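Local coordinates for protein arabinan endo-1,5-alpha-l-arabinosidase A (Cellvibrio cellulosa, PDB 1GYH) that hydrolyses the alpha-1,5-linked arabinofuranosyl bonds of linear arabinan, releasing mainly arabinotriose, as part of plant cell-wall breakdown, at residues P10-E15 with W19-T24; I28-S33 with Y107-K112. All coordinates share one frame; numbering follows the deposited sequence. Where two conformers were deposited one is given.

Interaction 1: P10-E15 with W19-T24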
loop_
_atom_site.group_PDB
_atom_site.type_symbol
_atom_site.label_atom_id
_atom_site.label_comp_id
_atom_site.label_asym_id
_atom_site.label_seq_id
_atom_site.Cartn_x
_atom_site.Cartn_y
_atom_site.Cartn_z
ATOM N N PRO A 10 4.580 1.533 -4.041
ATOM C CA PRO A 10 4.162 0.914 -5.312
ATOM C C PRO A 10 3.177 -0.238 -5.203
ATOM O O PRO A 10 3.190 -1.007 -4.237
ATOM C CB PRO A 10 5.467 0.423 -5.909
ATOM C CG PRO A 10 6.229 -0.002 -4.713
ATOM C CD PRO A 10 5.944 1.123 -3.669
ATOM N N VAL A 11 2.301 -0.291 -6.197
ATOM C CA VAL A 11 1.432 -1.429 -6.464
ATOM C C VAL A 11 1.447 -1.750 -7.975
ATOM O O VAL A 11 1.853 -0.920 -8.818
ATOM C CB VAL A 11 0.001 -1.198 -5.982
ATOM C CG1 VAL A 11 -0.063 -1.094 -4.437
ATOM C CG2 VAL A 11 -0.632 0.032 -6.694
ATOM N N MET A 12 1.007 -2.965 -8.323
ATOM C CA MET A 12 1.100 -3.453 -9.717
ATOM C C MET A 12 -0.074 -4.347 -10.057
ATOM O O MET A 12 -0.696 -4.952 -9.169
ATOM C CB MET A 12 2.390 -4.268 -9.956
ATOM C CG MET A 12 3.703 -3.494 -9.948
ATOM S SD MET A 12 5.224 -4.490 -10.134
ATOM C CE MET A 12 4.938 -5.307 -11.610
ATOM N N THR A 13 -0.346 -4.433 -11.352
ATOM C CA THR A 13 -1.308 -5.366 -11.933
ATOM C C THR A 13 -0.977 -5.682 -13.391
ATOM O O THR A 13 -0.199 -4.986 -14.018
ATOM C CB THR A 13 -2.747 -4.838 -11.746
ATOM O OG1 THR A 13 -3.635 -5.947 -11.670
ATOM C CG2 THR A 13 -3.250 -3.940 -12.890
ATOM N N ARG A 14 -1.590 -6.710 -13.944
ATOM C CA ARG A 14 -1.370 -7.076 -15.334
ATOM C C ARG A 14 -2.704 -7.062 -16.062
ATOM O O ARG A 14 -3.695 -7.614 -15.565
ATOM C CB ARG A 14 -0.729 -8.478 -15.450
ATOM C CG ARG A 14 -0.420 -8.905 -16.875
ATOM C CD ARG A 14 0.405 -10.222 -17.114
ATOM N NE ARG A 14 1.309 -10.093 -18.288
ATOM C CZ ARG A 14 2.081 -11.077 -18.808
ATOM N NH1 ARG A 14 2.061 -12.298 -18.304
ATOM N NH2 ARG A 14 2.873 -10.831 -19.843
ATOM N N GLU A 15 -2.715 -6.426 -17.235
ATOM C CA GLU A 15 -3.830 -6.487 -18.171
ATOM C C GLU A 15 -3.346 -7.080 -19.470
ATOM O O GLU A 15 -2.507 -6.489 -20.164
ATOM C CB GLU A 15 -4.387 -5.085 -18.443
ATOM C CG GLU A 15 -5.595 -5.058 -19.404
ATOM C CD GLU A 15 -6.132 -3.672 -19.727
ATOM O OE1 GLU A 15 -5.407 -2.659 -19.605
ATOM O OE2 GLU A 15 -7.315 -3.584 -20.096
ATOM N N TRP A 19 2.083 -5.114 -18.045
ATOM C CA TRP A 19 2.198 -4.799 -16.626
ATOM C C TRP A 19 2.053 -3.276 -16.378
ATOM O O TRP A 19 2.556 -2.449 -17.170
ATOM C CB TRP A 19 3.560 -5.259 -16.103
ATOM C CG TRP A 19 3.856 -6.722 -16.288
ATOM C CD1 TRP A 19 4.600 -7.303 -17.292
ATOM C CD2 TRP A 19 3.466 -7.774 -15.418
ATOM N NE1 TRP A 19 4.664 -8.668 -17.101
ATOM C CE2 TRP A 19 3.999 -8.980 -15.943
ATOM C CE3 TRP A 19 2.741 -7.825 -14.230
ATOM C CZ2 TRP A 19 3.781 -10.209 -15.355
ATOM C CZ3 TRP A 19 2.543 -9.052 -13.633
ATOM C CH2 TRP A 19 3.051 -10.232 -14.200
ATOM N N TYR A 20 1.389 -2.926 -15.272
ATOM C CA TYR A 20 1.168 -1.520 -14.907
ATOM C C TYR A 20 1.615 -1.314 -13.483
ATOM O O TYR A 20 1.393 -2.193 -12.605
ATOM C CB TYR A 20 -0.286 -1.084 -15.081
ATOM C CG TYR A 20 -0.672 -1.003 -16.527
ATOM C CD1 TYR A 20 -1.107 -2.138 -17.208
ATOM C CD2 TYR A 20 -0.541 0.182 -17.257
ATOM C CE1 TYR A 20 -1.428 -2.069 -18.528
ATOM C CE2 TYR A 20 -0.855 0.247 -18.600
ATOM C CZ TYR A 20 -1.296 -0.872 -19.237
ATOM O OH TYR A 20 -1.601 -0.848 -20.561
ATOM N N LEU A 21 2.243 -0.157 -13.252
ATOM C CA LEU A 21 2.810 0.198 -11.969
ATOM C C LEU A 21 2.252 1.584 -11.547
ATOM O O LEU A 21 2.191 2.531 -12.354
ATOM C CB LEU A 21 4.320 0.253 -12.079
ATOM C CG LEU A 21 5.171 0.933 -10.978
ATOM C CD1 LEU A 21 5.207 0.126 -9.670
ATOM C CD2 LEU A 21 6.593 1.144 -11.486
ATOM N N PHE A 22 1.811 1.660 -10.309
ATOM C CA PHE A 22 1.165 2.848 -9.749
ATOM C C PHE A 22 1.973 3.313 -8.553
ATOM O O PHE A 22 2.320 2.532 -7.667
ATOM C CB PHE A 22 -0.282 2.582 -9.315
ATOM C CG PHE A 22 -1.156 2.011 -10.381
ATOM C CD1 PHE A 22 -0.993 0.681 -10.817
ATOM C CD2 PHE A 22 -2.141 2.789 -10.984
ATOM C CE1 PHE A 22 -1.826 0.152 -11.795
ATOM C CE2 PHE A 22 -2.953 2.265 -12.016
ATOM C CZ PHE A 22 -2.793 0.940 -12.417
ATOM N N SER A 23 2.221 4.629 -8.491
ATOM C CA SER A 23 3.030 5.230 -7.439
ATOM C C SER A 23 2.344 6.485 -6.862
ATOM O O SER A 23 1.595 7.203 -7.558
ATOM C CB SER A 23 4.407 5.609 -8.008
ATOM O OG SER A 23 5.218 6.335 -7.066
ATOM N N THR A 24 2.603 6.727 -5.585
ATOM C CA THR A 24 2.429 8.064 -5.004
ATOM C C THR A 24 3.008 9.120 -5.946
ATOM O O THR A 24 4.072 8.936 -6.525
ATOM C CB THR A 24 3.138 8.107 -3.641
ATOM O OG1 THR A 24 2.392 7.310 -2.698
ATOM C CG2 THR A 24 3.181 9.570 -3.045
HETATM O O HOH W 1 -3.370 -2.710 -21.451
#
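Trp19 lies against the side chain of Arg14, at the end of a beta hairpin that opens one blade of the five-bladed propeller. In the Arg14 conformer described here, one of two, CB sits over a face of the indole, CD stands 3.9 Å from the centroid of the six-membered ring in a CH-pi contact, and the guanidinium follows nearly flat on the same ring system, the planes 11° apart and NE 3.7 Å from Trp19 CE2. With CG anti to the backbone N (chi1 -178°) and a bend at chi3, Arg14 runs along the indole instead of turning off it. The Met12 methyl also reaches the indole, at an oblique angle.

Tyr20 pairs with Thr13 by two backbone bonds, N to Thr13 O at 2.9 Å and O from Thr13 N at 3.1 Å. Its hydroxyl shares a water with Glu15, which takes a proton from that water on OE1; the same carboxylate is bonded to Thr99 and to the backbone N of Leu100.

Leu21 puts CD1 3.8 Å from Pro10 CB and 3.9 Å from Met12 CG, on the face that also carries Trp19 and Arg14. Phe22 turns to the other face with Thr13 and Tyr20. Its CB packs on Val11 CG2 (3.7 Å), its ring edge meets Val11 O in plane, and Ile69 of strand 63-72 lies beyond. A second pair of backbone bonds joins Phe22 and Val11, Phe22 N reaching Val11 O at 3.0 Å.

Beyond Phe22 the chains stay close: Pro10 CA touches Phe22 O, and Thr24 OG1 is hydrogen-bonded to Asp9, the probable catalytic proton acceptor. The chemistry is thus graded: pi and water-mediated contacts near the turn, apolar packing toward the active-site end, and paired backbone hydrogen bonds fixing the register.

Interaction 2: I28-S33 with Y107-K112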
loop_
_atom_site.group_PDB
_atom_site.type_symbol
_atom_site.label_atom_id
_atom_site.label_comp_id
_atom_site.label_asym_id
_atom_site.label_seq_id
_atom_site.Cartn_x
_atom_site.Cartn_y
_atom_site.Cartn_z
ATOM N N ILE A 28 -1.665 10.440 -8.983
ATOM C CA ILE A 28 -1.192 9.032 -9.046
ATOM C C ILE A 28 -0.467 8.777 -10.380
ATOM O O ILE A 28 -1.045 8.912 -11.439
ATOM C CB ILE A 28 -2.278 8.007 -8.824
ATOM C CG1 ILE A 28 -2.881 8.062 -7.420
ATOM C CG2 ILE A 28 -1.720 6.560 -9.060
ATOM C CD1 ILE A 28 -1.966 7.765 -6.249
ATOM N N THR A 29 0.822 8.464 -10.302
ATOM C CA THR A 29 1.665 8.252 -11.478
ATOM C C THR A 29 1.534 6.781 -11.923
ATOM O O THR A 29 1.611 5.888 -11.091
ATOM C CB THR A 29 3.132 8.539 -11.149
ATOM O OG1 THR A 29 3.307 9.825 -10.514
ATOM C CG2 THR A 29 3.946 8.626 -12.434
ATOM N N ILE A 30 1.312 6.576 -13.220
ATOM C CA ILE A 30 1.153 5.244 -13.831
ATOM C C ILE A 30 2.244 4.973 -14.886
ATOM O O ILE A 30 2.454 5.787 -15.772
ATOM C CB ILE A 30 -0.211 5.069 -14.481
ATOM C CG1 ILE A 30 -1.345 5.568 -13.576
ATOM C CG2 ILE A 30 -0.409 3.528 -14.884
ATOM C CD1 ILE A 30 -2.801 5.572 -14.278
ATOM N N TYR A 31 2.922 3.813 -14.753
ATOM C CA TYR A 31 3.854 3.293 -15.739
ATOM C C TYR A 31 3.393 1.948 -16.312
ATOM O O TYR A 31 2.610 1.239 -15.680
ATOM C CB TYR A 31 5.215 3.059 -15.128
ATOM C CG TYR A 31 5.812 4.244 -14.443
ATOM C CD1 TYR A 31 5.514 4.505 -13.116
ATOM C CD2 TYR A 31 6.675 5.111 -15.128
ATOM C CE1 TYR A 31 6.089 5.578 -12.442
ATOM C CE2 TYR A 31 7.267 6.210 -14.461
ATOM C CZ TYR A 31 6.945 6.449 -13.141
ATOM O OH TYR A 31 7.500 7.527 -12.472
ATOM N N SER A 32 3.948 1.604 -17.476
ATOM C CA SER A 32 3.665 0.325 -18.175
ATOM C C SER A 32 4.919 -0.397 -18.637
ATOM O O SER A 32 5.963 0.200 -18.866
ATOM C CB SER A 32 2.715 0.503 -19.361
ATOM O OG SER A 32 3.311 1.241 -20.408
ATOM N N SER A 33 4.821 -1.705 -18.804
ATOM C CA SER A 33 5.990 -2.488 -19.144
ATOM C C SER A 33 5.607 -3.863 -19.715
ATOM O O SER A 33 4.613 -4.461 -19.294
ATOM C CB SER A 33 6.875 -2.666 -17.903
ATOM O OG SER A 33 7.947 -3.548 -18.158
ATOM N N TYR A 107 -10.585 3.926 -22.631
ATOM C CA TYR A 107 -9.824 4.480 -21.515
ATOM C C TYR A 107 -10.374 5.817 -20.973
ATOM O O TYR A 107 -10.376 6.830 -21.687
ATOM C CB TYR A 107 -8.368 4.683 -21.908
ATOM C CG TYR A 107 -7.433 5.098 -20.773
ATOM C CD1 TYR A 107 -7.164 6.452 -20.502
ATOM C CD2 TYR A 107 -6.765 4.144 -20.023
ATOM C CE1 TYR A 107 -6.251 6.814 -19.486
ATOM C CE2 TYR A 107 -5.873 4.488 -19.005
ATOM C CZ TYR A 107 -5.604 5.822 -18.744
ATOM O OH TYR A 107 -4.701 6.132 -17.749
ATOM N N ARG A 108 -10.793 5.785 -19.709
ATOM C CA ARG A 108 -11.161 6.992 -18.934
ATOM C C ARG A 108 -11.341 6.664 -17.466
ATOM O O ARG A 108 -12.147 5.826 -17.118
ATOM C CB ARG A 108 -12.453 7.625 -19.479
ATOM C CG ARG A 108 -12.896 8.886 -18.706
ATOM C CD ARG A 108 -14.003 9.692 -19.361
ATOM N NE ARG A 108 -15.297 9.067 -19.157
ATOM C CZ ARG A 108 -16.442 9.583 -19.520
ATOM N NH1 ARG A 108 -16.496 10.758 -20.125
ATOM N NH2 ARG A 108 -17.555 8.906 -19.328
ATOM N N TRP A 109 -10.602 7.354 -16.606
ATOM C CA TRP A 109 -10.787 7.299 -15.168
ATOM C C TRP A 109 -11.979 8.135 -14.690
ATOM O O TRP A 109 -12.084 9.333 -14.995
ATOM C CB TRP A 109 -9.503 7.753 -14.440
ATOM C CG TRP A 109 -8.348 6.835 -14.613
ATOM C CD1 TRP A 109 -7.287 7.006 -15.450
ATOM C CD2 TRP A 109 -8.149 5.580 -13.972
ATOM N NE1 TRP A 109 -6.436 5.933 -15.360
ATOM C CE2 TRP A 109 -6.938 5.048 -14.453
ATOM C CE3 TRP A 109 -8.875 4.840 -13.029
ATOM C CZ2 TRP A 109 -6.442 3.797 -14.050
ATOM C CZ3 TRP A 109 -8.365 3.568 -12.609
ATOM C CH2 TRP A 109 -7.154 3.093 -13.111
ATOM N N GLU A 110 -12.877 7.494 -13.931
ATOM C CA GLU A 110 -14.084 8.115 -13.423
ATOM C C GLU A 110 -14.108 8.049 -11.909
ATOM O O GLU A 110 -14.223 6.981 -11.309
ATOM C CB GLU A 110 -15.333 7.454 -14.039
ATOM C CG GLU A 110 -15.254 7.378 -15.561
ATOM C CD GLU A 110 -16.549 6.994 -16.245
ATOM O OE1 GLU A 110 -17.551 6.676 -15.562
ATOM O OE2 GLU A 110 -16.559 7.025 -17.484
ATOM N N ASP A 111 -14.020 9.210 -11.270
ATOM C CA ASP A 111 -13.936 9.259 -9.803
ATOM C C ASP A 111 -15.303 8.955 -9.211
ATOM O O ASP A 111 -16.307 9.447 -9.689
ATOM C CB ASP A 111 -13.479 10.649 -9.330
ATOM C CG ASP A 111 -13.138 10.688 -7.861
ATOM O OD1 ASP A 111 -12.668 9.660 -7.298
ATOM O OD2 ASP A 111 -13.286 11.721 -7.185
ATOM N N LYS A 112 -15.305 8.166 -8.156
ATOM C CA LYS A 112 -16.496 7.771 -7.444
ATOM C C LYS A 112 -16.559 8.405 -6.040
ATOM O O LYS A 112 -17.519 8.183 -5.290
ATOM C CB LYS A 112 -16.528 6.226 -7.367
ATOM C CG LYS A 112 -16.415 5.523 -8.755
ATOM C CD LYS A 112 -17.534 5.896 -9.681
ATOM C CE LYS A 112 -17.398 5.237 -11.043
ATOM N NZ LYS A 112 -18.555 5.509 -11.918
#
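Ile30 touches Trp109 and Tyr107 through a single atom, its terminal methyl CD1. That methyl lies 3.8 Å from Trp109 NE1 and 4.1 Å from CZ2, meeting the indole obliquely along its nitrogen side, and it is 4.0 Å from Tyr107 OH. The Ile30 and Tyr107 side chains approach from opposite directions. An outstretched chain, with CD1 anti to CA (chi2 173°), carries the methyl this far from strand 29-33, and the two segments bury just 74 Å² between them.

The two aromatic partners are joined to each other: Trp109 NE1 donates to Tyr107 OH at 3.0 Å. The bond is bent, 143° at the hydrogen, and the hydroxyl stands 16° out of the indole plane. Tyr107 OH is also bonded to the carboxylate of Asp43 on strand 38-44, so the two polar groups beside the methyl have partners of their own.

In the five-bladed propeller this is a meeting of neighbouring blades. Ile30 belongs to the sheet containing strands 18-23 and 38-44, whereas residues 107-112 lead into strand 110-118, an outermost strand of the next sheet.

Farther out, Trp109 rests on Thr95 and Asn97 of strand 90-97, Tyr107 also touches Asn97, and Tyr20 and Phe22 of the neighbouring strand 18-23 pack on Ile30. On the other side of the 107-112 backbone, Arg108 grips Glu110 side-on, NE and NH2 both reaching OE2 (2.9 and 2.8 Å) from one face of the carboxylate. Lys112 adds a long salt bridge to Glu110 OE1.

From the N terminus, interaction 1 forms first, closing the short turn between strands 11-15 and 18-23. The chain then passes through strand 25-26 into strand 29-33, which opens interaction 2; its partner, 107-112, comes only after strand 38-44 and most of the next sheet have been laid down. The two contacts therefore follow in series, neither nested nor crossed. They join through neighbouring strands 18-23 and 29-33, where Leu21 O to Tyr31 N and Trp19 O to Ser33 N are probable hydrogen bonds. Interaction 1 is internal to one blade; interaction 2 links that blade to the outermost strand of the neighbouring one.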